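Snaclec rhodocytin subunit alpha (Agkistrodon rhodostoma, PDB 3BX4) triggers platelet aggregation as a snake-venom toxin by binding the platelet receptor CLEC2 and setting off Syk and PLC-gamma-2 signalling. Local coordinates at residues W26-A29 with E30-C33. Sequence-based numbering, arbitrary orientation.
Sequences WDEA and EKFC
Glu28 and Lys31 run side by side along one flank of helix 26-34 and meet in a salt bridge, Glu28 OE1 to Lys31 NZ at 3.4 Å. A nearly eclipsed chi2 (-22°) carries Glu28 OE1 forward toward Lys31, a strained turn, and the 2.8 Å from OE1 to Lys31 CE is too short to be trusted, so the exact placing of these two ends is doubtful. That bridge is not the main support of the ammonium: NZ also donates to Leu101 O of the second subunit, another copy of this protein, and more weakly to Leu98 O there. Beneath the pair, all four backbone steps are regular i to i+4 helical bonds of 2.9 Å each: Glu30 N to Trp26 O, Lys31 N to Asp27 O, Phe32 N to Glu28 O and Cys33 N to Ala29 O. The first is the straightest, at 171° about the hydrogen. Upstream, Thr25 OG1 takes the N-H of Glu28.

On another flank, Glu30 CB sits over one face of the Trp26 indole, displaced toward its rim, 4.2 Å from Trp26 CZ3. The Glu30 carboxylate lies nearly parallel to the ring, the planes 11° apart, and both its oxygens are engaged: OE2 with His41 ND1, OE1 with Leu42 N and with a polar side chain of the partner protein chain. Trp26 NE1 is satisfied by Ile72 O. Cys33, meanwhile, pairs with Cys131 in a disulfide tying this helix to strand 127-133 of the C-type lectin fold. The chemistry thus divides by flank: Trp26 NE1, Cys33 and most of the Glu30 bonds fasten the helix to its own domain, Glu30 OE1 also reaching the other protein's chain, whereas the Lys31 ammonium is held by Leu101 O of the second subunit, with the long salt bridge to Glu28 as a supplement.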
ATOM      1  N   TRP C  26       0.305   6.366  -8.167  1.00 12.09           N
ATOM      2  CA  TRP C  26      -0.428   5.161  -8.674  1.00 13.13           C
ATOM      3  C   TRP C  26      -1.796   5.090  -7.969  1.00 12.59           C
ATOM      4  O   TRP C  26      -2.832   4.965  -8.678  1.00 13.16           O
ATOM      5  CB  TRP C  26       0.419   3.941  -8.475  1.00 13.12           C
ATOM      6  CG  TRP C  26      -0.136   2.693  -9.185  1.00  9.64           C
ATOM      7  CD1 TRP C  26       0.173   2.249 -10.464  1.00 11.14           C
ATOM      8  CD2 TRP C  26      -1.178   1.840  -8.688  1.00 15.31           C
ATOM      9  NE1 TRP C  26      -0.598   1.085 -10.752  1.00 12.16           N
ATOM     10  CE2 TRP C  26      -1.434   0.857  -9.689  1.00 13.52           C
ATOM     11  CE3 TRP C  26      -1.888   1.797  -7.485  1.00 15.90           C
ATOM     12  CZ2 TRP C  26      -2.404  -0.160  -9.502  1.00 12.89           C
ATOM     13  CZ3 TRP C  26      -2.842   0.816  -7.298  1.00 16.84           C
ATOM     14  CH2 TRP C  26      -3.078  -0.163  -8.314  1.00 14.24           C
ATOM     15  N   ASP C  27      -1.802   5.154  -6.643  1.00 13.95           N
ATOM     16  CA  ASP C  27      -3.069   5.067  -5.864  1.00 14.87           C
ATOM     17  C   ASP C  27      -4.049   6.158  -6.217  1.00 14.32           C
ATOM     18  O   ASP C  27      -5.245   5.907  -6.410  1.00 14.68           O
ATOM     19  CB  ASP C  27      -2.764   5.107  -4.348  1.00 17.64           C
ATOM     20  CG  ASP C  27      -2.277   3.771  -3.758  1.00 25.77           C
ATOM     21  OD1 ASP C  27      -2.449   2.622  -4.296  1.00 28.93           O
ATOM     22  OD2 ASP C  27      -1.792   3.866  -2.600  1.00 31.56           O
ATOM     23  N   GLU C  28      -3.583   7.399  -6.379  1.00 12.72           N
ATOM     24  CA  GLU C  28      -4.493   8.456  -6.768  1.00 12.99           C
ATOM     25  C   GLU C  28      -5.048   8.276  -8.187  1.00 11.45           C
ATOM     26  O   GLU C  28      -6.186   8.644  -8.458  1.00 11.90           O
ATOM     27  CB  GLU C  28      -3.779   9.838  -6.711  1.00 14.14           C
ATOM     28  CG  GLU C  28      -3.559  10.254  -5.265  1.00 19.45           C
ATOM     29  CD  GLU C  28      -4.502   9.567  -4.324  0.10 19.46           C
ATOM     30  OE1 GLU C  28      -5.703   9.884  -4.395  0.10 19.00           O
ATOM     31  OE2 GLU C  28      -4.053   8.708  -3.523  0.10 21.79           O
ATOM     32  N   ALA C  29      -4.230   7.726  -9.072  1.00 11.62           N
ATOM     33  CA  ALA C  29      -4.629   7.503 -10.438  1.00 10.76           C
ATOM     34  C   ALA C  29      -5.714   6.424 -10.462  1.00 11.03           C
ATOM     35  O   ALA C  29      -6.766   6.641 -11.086  1.00 11.54           O
ATOM     36  CB  ALA C  29      -3.437   7.069 -11.256  1.00 12.52           C
ATOM     37  N   GLU C  30      -5.469   5.339  -9.761  1.00 13.01           N
ATOM     38  CA  GLU C  30      -6.516   4.261  -9.661  1.00 12.94           C
ATOM     39  C   GLU C  30      -7.801   4.825  -9.077  1.00 13.51           C
ATOM     40  O   GLU C  30      -8.887   4.544  -9.587  1.00 13.25           O
ATOM     41  CB  GLU C  30      -5.990   3.057  -8.845  1.00 13.70           C
ATOM     42  CG  GLU C  30      -7.048   1.944  -8.587  1.00 15.57           C
ATOM     43  CD  GLU C  30      -7.417   1.132  -9.805  1.00 18.23           C
ATOM     44  OE1 GLU C  30      -6.778   1.187 -10.883  1.00 13.57           O
ATOM     45  OE2 GLU C  30      -8.413   0.370  -9.645  1.00 20.26           O
ATOM     46  N   LYS C  31      -7.711   5.609  -8.000  1.00 13.43           N
ATOM     47  CA  LYS C  31      -8.912   6.288  -7.411  1.00 12.25           C
ATOM     48  C   LYS C  31      -9.648   7.181  -8.404  1.00 13.43           C
ATOM     49  O   LYS C  31     -10.861   7.228  -8.505  1.00 13.24           O
ATOM     50  CB  LYS C  31      -8.557   7.131  -6.135  1.00 14.37           C
ATOM     51  CG  LYS C  31      -8.100   6.300  -4.965  1.00 20.30           C
ATOM     52  CD  LYS C  31      -8.324   6.979  -3.629  1.00 24.87           C
ATOM     53  CE  LYS C  31      -7.887   8.358  -3.536  1.00 27.85           C
ATOM     54  NZ  LYS C  31      -7.730   8.664  -2.023  1.00 24.21           N
ATOM     55  N   PHE C  32      -8.888   7.980  -9.173  1.00 11.10           N
ATOM     56  CA  PHE C  32      -9.477   8.797 -10.173  1.00 11.72           C
ATOM     57  C   PHE C  32     -10.194   7.998 -11.260  1.00 12.46           C
ATOM     58  O   PHE C  32     -11.281   8.338 -11.605  1.00 13.61           O
ATOM     59  CB  PHE C  32      -8.381   9.712 -10.789  1.00 12.15           C
ATOM     60  CG  PHE C  32      -8.857  10.588 -11.881  1.00 12.88           C
ATOM     61  CD1 PHE C  32      -9.218  11.922 -11.618  1.00 16.43           C
ATOM     62  CD2 PHE C  32      -8.860  10.133 -13.208  1.00 17.06           C
ATOM     63  CE1 PHE C  32      -9.631  12.756 -12.662  1.00 15.96           C
ATOM     64  CE2 PHE C  32      -9.295  10.939 -14.263  1.00 19.83           C
ATOM     65  CZ  PHE C  32      -9.659  12.292 -13.976  1.00 16.43           C
ATOM     66  N   CYS C  33      -9.609   6.867 -11.686  1.00 11.51           N
ATOM     67  CA  CYS C  33     -10.265   6.085 -12.676  1.00 11.82           C
ATOM     68  C   CYS C  33     -11.575   5.515 -12.108  1.00 10.70           C
ATOM     69  O   CYS C  33     -12.562   5.496 -12.860  1.00 11.06           O
ATOM     70  CB  CYS C  33      -9.370   4.940 -13.072  1.00 11.86           C
ATOM     71  SG  CYS C  33      -7.882   5.419 -14.047  1.00 13.31           S
TER